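Local coordinates for protein oxygen-independent coproporphyrinogen III oxidase (Escherichia coli, PDB 1OLT) that catalyses the anaerobic, S-adenosylmethionine-dependent oxidative decarboxylation of two propionate groups of coproporphyrinogen III, giving the vinyl groups of protoporphyrinogen IX in heme biosynthesis, at residues 347-350 with 351-355; 274-277 with 278-281; 366-369 with 370-373; 128-131 with 132-136; 156-159 with 160-164. All coordinates share one frame; numbering follows the deposited sequence. Where two conformers were deposited one is given.

Contact 1 (347-350 with 351-355)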
loop_
_atom_site.group_PDB
_atom_site.type_symbol
_atom_site.label_atom_id
_atom_site.label_comp_id
_atom_site.label_asym_id
_atom_site.label_seq_id
_atom_site.Cartn_x
_atom_site.Cartn_y
_atom_site.Cartn_z
ATOM N N TYR A 347 -20.772 6.851 -9.404
ATOM C CA TYR A 347 -21.380 8.054 -9.939
ATOM C C TYR A 347 -22.817 8.189 -9.545
ATOM O O TYR A 347 -23.245 9.245 -9.075
ATOM C CB TYR A 347 -21.308 8.077 -11.467
ATOM C CG TYR A 347 -19.976 8.398 -12.071
ATOM C CD1 TYR A 347 -19.068 9.207 -11.426
ATOM C CD2 TYR A 347 -19.660 7.967 -13.331
ATOM C CE1 TYR A 347 -17.863 9.536 -12.003
ATOM C CE2 TYR A 347 -18.391 8.285 -13.942
ATOM C CZ TYR A 347 -17.534 9.072 -13.284
ATOM O OH TYR A 347 -16.350 9.444 -13.805
ATOM N N GLN A 348 -23.570 7.126 -9.710
ATOM C CA GLN A 348 -24.981 7.141 -9.401
ATOM C C GLN A 348 -25.244 7.434 -7.924
ATOM O O GLN A 348 -26.124 8.248 -7.593
ATOM C CB GLN A 348 -25.669 5.831 -9.849
ATOM C CG GLN A 348 -27.184 5.872 -9.749
ATOM C CD GLN A 348 -27.848 4.545 -10.228
ATOM O OE1 GLN A 348 -27.475 4.001 -11.280
ATOM N NE2 GLN A 348 -28.801 4.043 -9.464
ATOM N N GLN A 349 -24.487 6.815 -7.026
ATOM C CA GLN A 349 -24.744 7.089 -5.608
ATOM C C GLN A 349 -24.262 8.488 -5.195
ATOM O O GLN A 349 -24.921 9.173 -4.417
ATOM C CB GLN A 349 -24.137 5.989 -4.726
ATOM C CG GLN A 349 -24.732 5.987 -3.318
ATOM C CD GLN A 349 -24.089 4.920 -2.399
ATOM O OE1 GLN A 349 -23.930 3.808 -2.819
ATOM N NE2 GLN A 349 -23.772 5.279 -1.145
ATOM N N VAL A 350 -23.136 8.959 -5.740
ATOM C CA VAL A 350 -22.689 10.304 -5.403
ATOM C C VAL A 350 -23.767 11.318 -5.859
ATOM O O VAL A 350 -24.139 12.236 -5.117
ATOM C CB VAL A 350 -21.355 10.619 -5.999
ATOM C CG1 VAL A 350 -21.017 12.119 -5.962
ATOM C CG2 VAL A 350 -20.266 9.838 -5.273
ATOM N N ASP A 351 -24.294 11.100 -7.054
ATOM C CA ASP A 351 -25.306 12.010 -7.593
ATOM C C ASP A 351 -26.558 12.001 -6.715
ATOM O O ASP A 351 -27.179 13.071 -6.442
ATOM C CB ASP A 351 -25.628 11.633 -9.058
ATOM C CG ASP A 351 -26.692 12.526 -9.665
ATOM O OD1 ASP A 351 -26.541 13.770 -9.679
ATOM O OD2 ASP A 351 -27.760 12.077 -10.048
ATOM N N GLU A 352 -26.981 10.821 -6.285
ATOM C CA GLU A 352 -28.229 10.730 -5.534
ATOM C C GLU A 352 -28.093 11.050 -4.058
ATOM O O GLU A 352 -29.053 11.539 -3.459
ATOM C CB GLU A 352 -28.863 9.313 -5.673
ATOM C CG GLU A 352 -29.268 9.023 -7.115
ATOM C CD GLU A 352 -29.858 7.618 -7.348
ATOM O OE1 GLU A 352 -29.806 6.749 -6.418
ATOM O OE2 GLU A 352 -30.361 7.399 -8.499
ATOM N N GLN A 353 -26.952 10.758 -3.452
ATOM C CA GLN A 353 -26.821 10.830 -1.949
ATOM C C GLN A 353 -25.642 11.730 -1.522
ATOM O O GLN A 353 -25.501 12.024 -0.385
ATOM C CB GLN A 353 -26.560 9.432 -1.336
ATOM C CG GLN A 353 -27.632 8.454 -1.615
ATOM C CD GLN A 353 -27.377 7.088 -0.989
ATOM O OE1 GLN A 353 -26.674 6.974 0.009
ATOM N NE2 GLN A 353 -27.950 6.059 -1.584
ATOM N N GLY A 354 -24.787 12.111 -2.440
ATOM C CA GLY A 354 -23.568 12.848 -2.100
ATOM C C GLY A 354 -22.397 12.051 -1.559
ATOM O O GLY A 354 -21.302 12.627 -1.321
ATOM N N ASN A 355 -22.565 10.729 -1.464
ATOM C CA ASN A 355 -21.495 9.805 -1.106
ATOM C C ASN A 355 -21.660 8.458 -1.847
ATOM O O ASN A 355 -22.704 8.164 -2.455
ATOM C CB ASN A 355 -21.484 9.581 0.462
ATOM C CG ASN A 355 -22.674 8.838 0.951
ATOM O OD1 ASN A 355 -23.665 9.441 1.454
ATOM N ND2 ASN A 355 -22.648 7.543 0.807
#
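Gln349 and Gln353 are brought together by different first torsions. In Gln349, CG stands anti to the backbone N (chi1 -162°), which sends the chain toward the C-terminal end of the helix. In Gln353, CG lies beside its own backbone N (chi1 -60°), which lays the chain beside that of Gln349. This is the C-terminal end of helix 343-353, which the chain leaves through Gly354 at positive phi. The two extended side chains meet at a slant, with their amide planes 27° apart. CD of Gln353 rests 3.7 Å from CG of Gln349. The amide of Gln349 is anchored outside the turn: OE1 bonds to Gln340 and NE2 to the carbonyl of Leu357, which fixes its rotation. One residue earlier in the helix, Gln348 and Glu352 run side by side, with CG of Gln348 3.7 Å from OE2 of Glu352. The last helical bonds run from Gln353 N to Gln349 O at 2.8 Å and from Gly354 N to Val350 O. A side chain at Gly354 would press on the carbonyl of Gln353. Tyr347 and Val350 face helix 80-96, where they meet Tyr85, Ala88 and Gln91. Past the glycine the chain folds back over Gln349. The carbonyl O of Asn355 comes to 3.1 Å from CG of Gln349, while CG2 of Val350 packs 3.9 Å from C of Asn355.

Contact 2 (274-277 with 278-281)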
loop_
_atom_site.group_PDB
_atom_site.type_symbol
_atom_site.label_atom_id
_atom_site.label_comp_id
_atom_site.label_asym_id
_atom_site.label_seq_id
_atom_site.Cartn_x
_atom_site.Cartn_y
_atom_site.Cartn_z
ATOM N N ILE A 274 17.161 -9.681 -2.177
ATOM C CA ILE A 274 17.356 -9.232 -0.820
ATOM C C ILE A 274 18.861 -9.045 -0.618
ATOM O O ILE A 274 19.240 -8.001 -0.107
ATOM C CB ILE A 274 16.737 -10.195 0.205
ATOM C CG1 ILE A 274 15.203 -10.177 0.175
ATOM C CG2 ILE A 274 17.263 -9.929 1.634
ATOM C CD1 ILE A 274 14.613 -11.352 0.966
ATOM N N ALA A 275 19.710 -10.011 -0.988
ATOM C CA ALA A 275 21.140 -9.825 -0.860
ATOM C C ALA A 275 21.716 -8.616 -1.624
ATOM O O ALA A 275 22.598 -7.904 -1.114
ATOM C CB ALA A 275 21.936 -11.122 -1.236
ATOM N N PHE A 276 21.270 -8.411 -2.840
ATOM C CA PHE A 276 21.805 -7.377 -3.649
ATOM C C PHE A 276 21.349 -5.971 -3.167
ATOM O O PHE A 276 22.150 -5.009 -3.162
ATOM C CB PHE A 276 21.411 -7.557 -5.088
ATOM C CG PHE A 276 21.921 -6.462 -5.983
ATOM C CD1 PHE A 276 23.248 -6.494 -6.428
ATOM C CD2 PHE A 276 21.115 -5.406 -6.339
ATOM C CE1 PHE A 276 23.736 -5.459 -7.248
ATOM C CE2 PHE A 276 21.598 -4.372 -7.186
ATOM C CZ PHE A 276 22.908 -4.416 -7.629
ATOM N N LEU A 277 20.090 -5.849 -2.765
ATOM C CA LEU A 277 19.612 -4.622 -2.205
ATOM C C LEU A 277 20.363 -4.276 -0.863
ATOM O O LEU A 277 20.697 -3.130 -0.629
ATOM C CB LEU A 277 18.082 -4.626 -2.113
ATOM C CG LEU A 277 17.442 -4.609 -3.484
ATOM C CD1 LEU A 277 15.887 -4.633 -3.364
ATOM C CD2 LEU A 277 17.882 -3.347 -4.289
ATOM N N THR A 278 20.653 -5.278 -0.044
ATOM C CA THR A 278 21.407 -5.083 1.171
ATOM C C THR A 278 22.858 -4.542 0.890
ATOM O O THR A 278 23.308 -3.487 1.429
ATOM C CB THR A 278 21.537 -6.410 1.908
ATOM O OG1 THR A 278 20.265 -6.788 2.387
ATOM C CG2 THR A 278 22.466 -6.302 3.202
ATOM N N GLN A 279 23.521 -5.237 -0.044
ATOM C CA GLN A 279 24.790 -4.792 -0.587
ATOM C C GLN A 279 24.723 -3.317 -1.134
ATOM O O GLN A 279 25.722 -2.586 -1.001
ATOM C CB GLN A 279 25.235 -5.727 -1.689
ATOM C CG GLN A 279 26.561 -5.367 -2.372
ATOM C CD GLN A 279 26.947 -6.291 -3.586
ATOM O OE1 GLN A 279 26.603 -6.007 -4.759
ATOM N NE2 GLN A 279 27.680 -7.370 -3.284
ATOM N N SER A 280 23.557 -2.916 -1.697
ATOM C CA SER A 280 23.352 -1.598 -2.280
ATOM C C SER A 280 22.924 -0.496 -1.279
ATOM O O SER A 280 22.664 0.626 -1.693
ATOM C CB SER A 280 22.337 -1.649 -3.413
ATOM O OG SER A 280 22.815 -2.541 -4.390
ATOM N N GLY A 281 22.843 -0.860 0.016
ATOM C CA GLY A 281 22.533 0.070 1.074
ATOM C C GLY A 281 21.073 0.178 1.391
ATOM O O GLY A 281 20.676 1.124 1.999
#
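The carbonyl O of Phe276 is gripped twice by Ser280. The backbone N of Ser280 reaches it at 2.9 Å, and its hydroxyl OG donates to it at 2.8 Å. The two donors come from opposite faces of the carbonyl plane. OG can do this because it lies beside its own backbone N (chi1 -59°). The same OG sits 3.5 Å above one face of the Phe276 ring, offset toward the rim. OE1 of Gln279 approaches the ring obliquely, 3.8 Å from CD1 of Phe276. An alanine in place of Phe276 would keep the gripped carbonyl but is likely to leave Ser280 OG without the ring beneath it and open a gap toward helix 219-232. This is the C-terminal end of helix 263-279, closed by a Schellman motif at Gly281, whose phi is positive. Gly281 N bonds back to Thr278 O at 3.0 Å. Thr278 OG1 lies 3.0 Å from Ile274 O. On the outer side of the barrel-like radical SAM core, the Phe276 ring packs on Leu226, Lys227 and Ala230 of helix 219-232. Ile274 and Leu277 lie on Phe290 of strand 289-291, and the N-terminal segment at Gln4 and Ile6 touches Ile274.

Contact 3 (366-369 with 370-373)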
loop_
_atom_site.group_PDB
_atom_site.type_symbol
_atom_site.label_atom_id
_atom_site.label_comp_id
_atom_site.label_asym_id
_atom_site.label_seq_id
_atom_site.Cartn_x
_atom_site.Cartn_y
_atom_site.Cartn_z
ATOM N N ASP A 366 -12.471 -7.559 20.196
ATOM C CA ASP A 366 -11.572 -8.604 19.774
ATOM C C ASP A 366 -10.897 -8.282 18.426
ATOM O O ASP A 366 -9.697 -8.481 18.296
ATOM C CB ASP A 366 -12.378 -9.899 19.673
ATOM C CG ASP A 366 -11.527 -11.079 19.280
ATOM O OD1 ASP A 366 -10.667 -11.414 20.087
ATOM O OD2 ASP A 366 -11.627 -11.670 18.173
ATOM N N ASP A 367 -11.681 -7.771 17.454
ATOM C CA ASP A 367 -11.135 -7.320 16.148
ATOM C C ASP A 367 -10.042 -6.296 16.418
ATOM O O ASP A 367 -8.969 -6.353 15.817
ATOM C CB ASP A 367 -12.212 -6.665 15.264
ATOM C CG ASP A 367 -13.234 -7.669 14.688
ATOM O OD1 ASP A 367 -12.986 -8.905 14.610
ATOM O OD2 ASP A 367 -14.335 -7.269 14.247
ATOM N N CYS A 368 -10.321 -5.355 17.333
ATOM C CA CYS A 368 -9.378 -4.231 17.539
ATOM C C CYS A 368 -8.083 -4.681 18.174
ATOM O O CYS A 368 -7.013 -4.227 17.792
ATOM C CB CYS A 368 -10.013 -3.127 18.388
ATOM S SG CYS A 368 -11.259 -2.136 17.504
ATOM N N ILE A 369 -8.189 -5.537 19.176
ATOM C CA ILE A 369 -7.016 -6.075 19.805
ATOM C C ILE A 369 -6.145 -6.660 18.661
ATOM O O ILE A 369 -5.036 -6.243 18.405
ATOM C CB ILE A 369 -7.450 -7.144 20.864
ATOM C CG1 ILE A 369 -8.112 -6.453 22.091
ATOM C CG2 ILE A 369 -6.289 -7.993 21.267
ATOM C CD1 ILE A 369 -9.299 -7.261 22.765
ATOM N N ARG A 370 -6.729 -7.649 17.990
ATOM C CA ARG A 370 -6.016 -8.531 17.102
ATOM C C ARG A 370 -5.415 -7.730 15.969
ATOM O O ARG A 370 -4.330 -8.038 15.502
ATOM C CB ARG A 370 -6.953 -9.613 16.578
ATOM C CG ARG A 370 -7.382 -10.668 17.630
ATOM C CD ARG A 370 -8.388 -11.633 17.091
ATOM N NE ARG A 370 -8.765 -12.603 18.122
ATOM C CZ ARG A 370 -8.039 -13.634 18.494
ATOM N NH1 ARG A 370 -6.879 -13.912 17.931
ATOM N NH2 ARG A 370 -8.499 -14.418 19.459
ATOM N N ARG A 371 -6.118 -6.674 15.547
ATOM C CA ARG A 371 -5.546 -5.721 14.611
ATOM C C ARG A 371 -4.242 -5.178 15.172
ATOM O O ARG A 371 -3.234 -5.092 14.457
ATOM C CB ARG A 371 -6.509 -4.543 14.340
ATOM C CG ARG A 371 -5.972 -3.482 13.408
ATOM C CD ARG A 371 -6.640 -2.114 13.549
ATOM N NE ARG A 371 -6.604 -1.760 14.948
ATOM C CZ ARG A 371 -7.483 -1.027 15.604
ATOM N NH1 ARG A 371 -8.517 -0.455 14.989
ATOM N NH2 ARG A 371 -7.309 -0.843 16.913
ATOM N N ASP A 372 -4.266 -4.789 16.437
ATOM C CA ASP A 372 -3.067 -4.209 17.044
ATOM C C ASP A 372 -1.936 -5.252 17.232
ATOM O O ASP A 372 -0.776 -4.907 17.087
ATOM C CB ASP A 372 -3.377 -3.550 18.400
ATOM C CG ASP A 372 -4.299 -2.342 18.274
ATOM O OD1 ASP A 372 -4.469 -1.852 17.145
ATOM O OD2 ASP A 372 -4.889 -1.820 19.252
ATOM N N VAL A 373 -2.281 -6.503 17.521
ATOM C CA VAL A 373 -1.290 -7.585 17.577
ATOM C C VAL A 373 -0.608 -7.751 16.214
ATOM O O VAL A 373 0.623 -7.766 16.089
ATOM C CB VAL A 373 -1.961 -8.901 18.012
ATOM C CG1 VAL A 373 -1.038 -10.091 17.819
ATOM C CG2 VAL A 373 -2.401 -8.802 19.486
#
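Arg370 NE points between the two carboxylate oxygens of Asp366, one helical turn back. It lies 3.0 Å from OD1 of Asp366 and 3.0 Å from OD2 of Asp366, in a salt bridge with both, the bond to OD2 being weak. OD1 is met on its syn side, 24° out of the carboxylate plane. The carboxylate and guanidinium planes are 68° apart, so the carboxylate stands across the guanidinium edge. The extended arginine chain runs back along the turn, with CG 3.3 Å from the carbonyl O of Asp366. On another side of the helix, Arg371 bends at its third torsion (chi3 51°) and curls over Cys368. CA of Cys368 lies 4.0 Å above one guanidinium face. NE and NH2 of Arg371 both grip OD1 of the next residue, Asp372, from the same face of its carboxylate, with NH2 at 3.0 Å from that oxygen. These pairs lie on helix 365-380 in the HemN C-terminal domain. Further out, Tyr399 OH bonds to Asp366 OD1. Arg370 NH1 forms a salt bridge with Asp403 and a bond to the carbonyl of Phe440. Asp367 is held by Tyr443 and by the backbone N of Thr364, while Ile369 packs on Trp392 and Phe400.

Contact 4 (128-131 with 132-136)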
loop_
_atom_site.group_PDB
_atom_site.type_symbol
_atom_site.label_atom_id
_atom_site.label_comp_id
_atom_site.label_asym_id
_atom_site.label_seq_id
_atom_site.Cartn_x
_atom_site.Cartn_y
_atom_site.Cartn_z
ATOM N N LYS A 128 -6.994 21.970 -5.222
ATOM C CA LYS A 128 -7.713 23.154 -4.772
ATOM C C LYS A 128 -8.991 22.757 -4.034
ATOM O O LYS A 128 -9.295 23.316 -2.972
ATOM C CB LYS A 128 -8.006 24.105 -5.964
ATOM C CG LYS A 128 -8.836 25.368 -5.619
ATOM C CD LYS A 128 -9.161 26.215 -6.879
ATOM C CE LYS A 128 -9.952 27.483 -6.522
ATOM N NZ LYS A 128 -9.433 28.668 -7.295
ATOM N N LEU A 129 -9.720 21.778 -4.554
ATOM C CA LEU A 129 -10.919 21.266 -3.854
ATOM C C LEU A 129 -10.561 20.718 -2.450
ATOM O O LEU A 129 -11.277 20.936 -1.477
ATOM C CB LEU A 129 -11.553 20.123 -4.625
ATOM C CG LEU A 129 -12.365 20.533 -5.840
ATOM C CD1 LEU A 129 -12.663 19.296 -6.640
ATOM C CD2 LEU A 129 -13.618 21.242 -5.385
ATOM N N LEU A 130 -9.453 20.018 -2.380
ATOM C CA LEU A 130 -9.009 19.359 -1.134
ATOM C C LEU A 130 -8.574 20.441 -0.138
ATOM O O LEU A 130 -8.993 20.389 1.010
ATOM C CB LEU A 130 -7.874 18.345 -1.435
ATOM C CG LEU A 130 -8.342 17.101 -2.140
ATOM C CD1 LEU A 130 -7.177 16.296 -2.702
ATOM C CD2 LEU A 130 -9.266 16.234 -1.242
ATOM N N ARG A 131 -7.729 21.396 -0.569
ATOM C CA ARG A 131 -7.176 22.455 0.283
ATOM C C ARG A 131 -8.246 23.399 0.791
ATOM O O ARG A 131 -8.116 23.909 1.865
ATOM C CB ARG A 131 -6.137 23.380 -0.435
ATOM C CG ARG A 131 -4.814 22.661 -0.675
ATOM C CD ARG A 131 -3.623 23.560 -1.055
ATOM N NE ARG A 131 -2.438 22.718 -1.343
ATOM C CZ ARG A 131 -1.538 22.236 -0.449
ATOM N NH1 ARG A 131 -1.614 22.455 0.880
ATOM N NH2 ARG A 131 -0.530 21.511 -0.925
ATOM N N GLU A 132 -9.259 23.646 -0.008
ATOM C CA GLU A 132 -10.306 24.548 0.415
ATOM C C GLU A 132 -11.333 23.873 1.266
ATOM O O GLU A 132 -12.089 24.564 1.894
ATOM C CB GLU A 132 -10.997 25.204 -0.802
ATOM C CG GLU A 132 -10.029 26.195 -1.437
ATOM C CD GLU A 132 -10.648 26.980 -2.591
ATOM O OE1 GLU A 132 -11.700 26.537 -3.131
ATOM O OE2 GLU A 132 -10.016 27.997 -2.953
ATOM N N ASN A 133 -11.395 22.546 1.284
ATOM C CA ASN A 133 -12.416 21.862 2.065
ATOM C C ASN A 133 -11.921 21.111 3.305
ATOM O O ASN A 133 -12.733 20.718 4.128
ATOM C CB ASN A 133 -13.213 20.920 1.168
ATOM C CG ASN A 133 -14.183 21.693 0.315
ATOM O OD1 ASN A 133 -15.156 22.140 0.829
ATOM N ND2 ASN A 133 -13.861 21.912 -0.993
ATOM N N PHE A 134 -10.610 20.930 3.405
ATOM C CA PHE A 134 -9.964 20.345 4.578
ATOM C C PHE A 134 -8.826 21.266 4.990
ATOM O O PHE A 134 -8.229 21.959 4.140
ATOM C CB PHE A 134 -9.372 18.939 4.264
ATOM C CG PHE A 134 -10.386 17.910 3.825
ATOM C CD1 PHE A 134 -11.066 17.160 4.742
ATOM C CD2 PHE A 134 -10.619 17.668 2.465
ATOM C CE1 PHE A 134 -11.952 16.188 4.344
ATOM C CE2 PHE A 134 -11.499 16.714 2.059
ATOM C CZ PHE A 134 -12.167 15.966 2.989
ATOM N N GLN A 135 -8.512 21.260 6.265
ATOM C CA GLN A 135 -7.403 22.010 6.811
ATOM C C GLN A 135 -6.096 21.186 6.813
ATOM O O GLN A 135 -5.936 20.264 7.599
ATOM C CB GLN A 135 -7.742 22.478 8.245
ATOM C CG GLN A 135 -6.832 23.634 8.665
ATOM C CD GLN A 135 -7.236 24.337 9.966
ATOM O OE1 GLN A 135 -8.433 24.338 10.372
ATOM N NE2 GLN A 135 -6.237 24.968 10.625
ATOM N N PHE A 136 -5.165 21.558 5.942
ATOM C CA PHE A 136 -3.905 20.837 5.771
ATOM C C PHE A 136 -2.866 21.395 6.702
ATOM O O PHE A 136 -2.704 22.631 6.793
ATOM C CB PHE A 136 -3.373 21.008 4.350
ATOM C CG PHE A 136 -3.957 20.078 3.379
ATOM C CD1 PHE A 136 -5.327 20.107 3.100
ATOM C CD2 PHE A 136 -3.174 19.172 2.735
ATOM C CE1 PHE A 136 -5.874 19.258 2.193
ATOM C CE2 PHE A 136 -3.733 18.278 1.817
ATOM C CZ PHE A 136 -5.091 18.329 1.570
HETATM O O HOH W 1 -5.856 23.663 3.721
#
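Asn133 folds its amide back onto the carbonyl of Leu129. Its CG lies beside the backbone N (chi1 -76°), which lets ND2 reach Leu129 O at 2.8 Å. The bond lies in the carbonyl plane, on a lone pair, and the acceptor is also close to the amide plane of Asn133. The backbone N of Asn133 adds a weak bond to the same oxygen. In this way the asparagine side chain helps to close a helix whose last turn is loosely bonded. Leu130 O takes two backbone bonds, from Phe134 N at 2.9 Å and from Asn133 N at 3.2 Å. Both aromatic rings turn an edge to that oxygen, and CE1 of Phe136 lies 3.5 Å from Leu130 O. Leu130 meets the two rings with different atoms: its CD2 meets CE2 of Phe134 at 4.0 Å, while its CB meets CZ of Phe136. Arg131 extends from CG to NE and crosses Phe136 at about a right angle. Its CZ is 5.2 Å from the ring centroid, at most a weak cation-pi attraction. Its NH2 reaches the carbonyl of Glu162. A water joins Arg131 O to Phe136 N. Lys128 and Glu132 lie alongside each other, beyond salt-bridge distance. Helix 120-133 of the radical SAM core thus turns into strand 136-137. Leu130 and Phe136 lie on Leu108 of strand 105-112, Phe134 reaches strand 53-62, and Leu129 and Asn133 touch helix 80-96.

Contact 5 (156-159 with 160-164)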
loop_
_atom_site.group_PDB
_atom_site.type_symbol
_atom_site.label_atom_id
_atom_site.label_comp_id
_atom_site.label_asym_id
_atom_site.label_seq_id
_atom_site.Cartn_x
_atom_site.Cartn_y
_atom_site.Cartn_z
ATOM N N LEU A 156 6.277 17.148 -13.051
ATOM C CA LEU A 156 6.877 17.069 -11.718
ATOM C C LEU A 156 7.037 18.445 -11.089
ATOM O O LEU A 156 6.738 18.607 -9.903
ATOM C CB LEU A 156 8.224 16.344 -11.756
ATOM C CG LEU A 156 8.164 14.894 -12.263
ATOM C CD1 LEU A 156 9.562 14.308 -12.173
ATOM C CD2 LEU A 156 7.128 14.017 -11.635
ATOM N N ASP A 157 7.480 19.449 -11.856
ATOM C CA ASP A 157 7.539 20.822 -11.336
ATOM C C ASP A 157 6.131 21.296 -10.902
ATOM O O ASP A 157 5.977 21.917 -9.884
ATOM C CB ASP A 157 8.128 21.794 -12.329
ATOM C CG ASP A 157 9.530 21.339 -12.808
ATOM O OD1 ASP A 157 9.657 20.468 -13.686
ATOM O OD2 ASP A 157 10.521 21.786 -12.305
ATOM N N HIS A 158 5.131 20.968 -11.673
ATOM C CA HIS A 158 3.770 21.363 -11.346
ATOM C C HIS A 158 3.287 20.675 -10.075
ATOM O O HIS A 158 2.673 21.315 -9.228
ATOM C CB HIS A 158 2.845 20.990 -12.442
ATOM C CG HIS A 158 1.452 21.526 -12.265
ATOM N ND1 HIS A 158 1.148 22.848 -12.446
ATOM C CD2 HIS A 158 0.293 20.915 -11.933
ATOM C CE1 HIS A 158 -0.144 23.048 -12.243
ATOM N NE2 HIS A 158 -0.694 21.878 -11.936
ATOM N N LEU A 159 3.568 19.375 -9.913
ATOM C CA LEU A 159 3.220 18.672 -8.677
ATOM C C LEU A 159 3.895 19.310 -7.460
ATOM O O LEU A 159 3.299 19.486 -6.394
ATOM C CB LEU A 159 3.595 17.173 -8.746
ATOM C CG LEU A 159 2.807 16.432 -9.829
ATOM C CD1 LEU A 159 3.431 15.111 -10.129
ATOM C CD2 LEU A 159 1.377 16.269 -9.351
ATOM N N ARG A 160 5.168 19.590 -7.601
ATOM C CA ARG A 160 5.876 20.290 -6.570
ATOM C C ARG A 160 5.248 21.658 -6.221
ATOM O O ARG A 160 5.096 22.018 -5.029
ATOM C CB ARG A 160 7.272 20.493 -7.036
ATOM C CG ARG A 160 8.138 20.588 -5.972
ATOM C CD ARG A 160 8.593 19.208 -5.343
ATOM N NE ARG A 160 9.495 19.700 -4.283
ATOM C CZ ARG A 160 9.071 20.056 -3.085
ATOM N NH1 ARG A 160 7.792 19.867 -2.708
ATOM N NH2 ARG A 160 9.920 20.548 -2.235
ATOM N N ALA A 161 4.859 22.423 -7.233
ATOM C CA ALA A 161 4.244 23.728 -6.980
ATOM C C ALA A 161 2.904 23.535 -6.300
ATOM O O ALA A 161 2.499 24.394 -5.549
ATOM C CB ALA A 161 4.072 24.622 -8.332
ATOM N N GLU A 162 2.239 22.424 -6.550
ATOM C CA GLU A 162 0.976 22.096 -5.865
ATOM C C GLU A 162 1.158 21.505 -4.484
ATOM O O GLU A 162 0.195 21.313 -3.791
ATOM C CB GLU A 162 0.097 21.158 -6.706
ATOM C CG GLU A 162 -0.376 21.768 -8.008
ATOM C CD GLU A 162 -1.474 22.853 -7.829
ATOM O OE1 GLU A 162 -2.096 22.920 -6.749
ATOM O OE2 GLU A 162 -1.694 23.626 -8.777
ATOM N N GLY A 163 2.401 21.263 -4.063
ATOM C CA GLY A 163 2.707 20.925 -2.681
ATOM C C GLY A 163 3.007 19.420 -2.547
ATOM O O GLY A 163 3.256 18.949 -1.436
ATOM N N PHE A 164 3.052 18.690 -3.653
ATOM C CA PHE A 164 3.473 17.267 -3.536
ATOM C C PHE A 164 4.935 17.186 -3.124
ATOM O O PHE A 164 5.749 17.927 -3.643
ATOM C CB PHE A 164 3.234 16.504 -4.810
ATOM C CG PHE A 164 1.779 16.197 -5.063
ATOM C CD1 PHE A 164 0.965 17.105 -5.730
ATOM C CD2 PHE A 164 1.208 15.024 -4.616
ATOM C CE1 PHE A 164 -0.336 16.799 -5.961
ATOM C CE2 PHE A 164 -0.142 14.763 -4.817
ATOM C CZ PHE A 164 -0.888 15.636 -5.519
#
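Glu162 reaches back along the helix to His158. Its CB lies 3.6 Å from the carbonyl O of His158. CG comes closer to that oxygen, at 3.3 Å, and also sits over one face of the imidazole as a CH-pi contact, 4.2 Å from the ring centroid and 25° off the normal. The chain then bends at its second torsion (chi2 -73°), which turns the carboxylate over toward the ring. OE2 ends 3.7 Å from NE2 of His158, and its hydrogen bond goes to Ser124 OG. The carboxylate and imidazole planes are 55° apart. NE2 of His158 has weak bonds to the same hydroxyl and to the carbonyl of Lys120. With the imidazole of His158 cut back to an alanine, CG of Glu162 loses the flat face under it, and the carboxylate is likely to turn more freely beside Ser124. On the inner side, CD2 of Leu159 packs 3.7 Å from CD1 of Phe164, whose ring edge faces Leu159 O. Phe164 N bonds to that oxygen at 2.9 Å. Arg160 NH1 reaches over the turn to Phe164 O at 3.0 Å. Leu159 and Phe164 both rest on Ile144 of strand 140-146, and Phe164 meets Trp110 edge-to-face. Gly163, at positive phi, ends helix 154-161 in a Schellman motif. The turn leads into strand 166-172 and so completes a beta-alpha-beta unit of the radical SAM core.

How the contacts relate
Contacts 4 and 5 are the only two that touch. Their centres are 16 Å apart, and Arg131 NH2 of contact 4 lies 3.0 Å from Glu162 O of contact 5, a probable hydrogen bond between successive helix ends of the radical SAM core. Contact 2 belongs to the same core but lies about 41 Å from contact 4, centre to centre, across the middle of the chain. Contact 1 is about 21 Å from contact 4 between centres. Contact 3, in the C-terminal domain, stands about 33 Å from contacts 1 and 4. None reaches the bound S-adenosylmethionine: the nearest side chains of contacts 2 to 5 are about 12 to 14 Å from it.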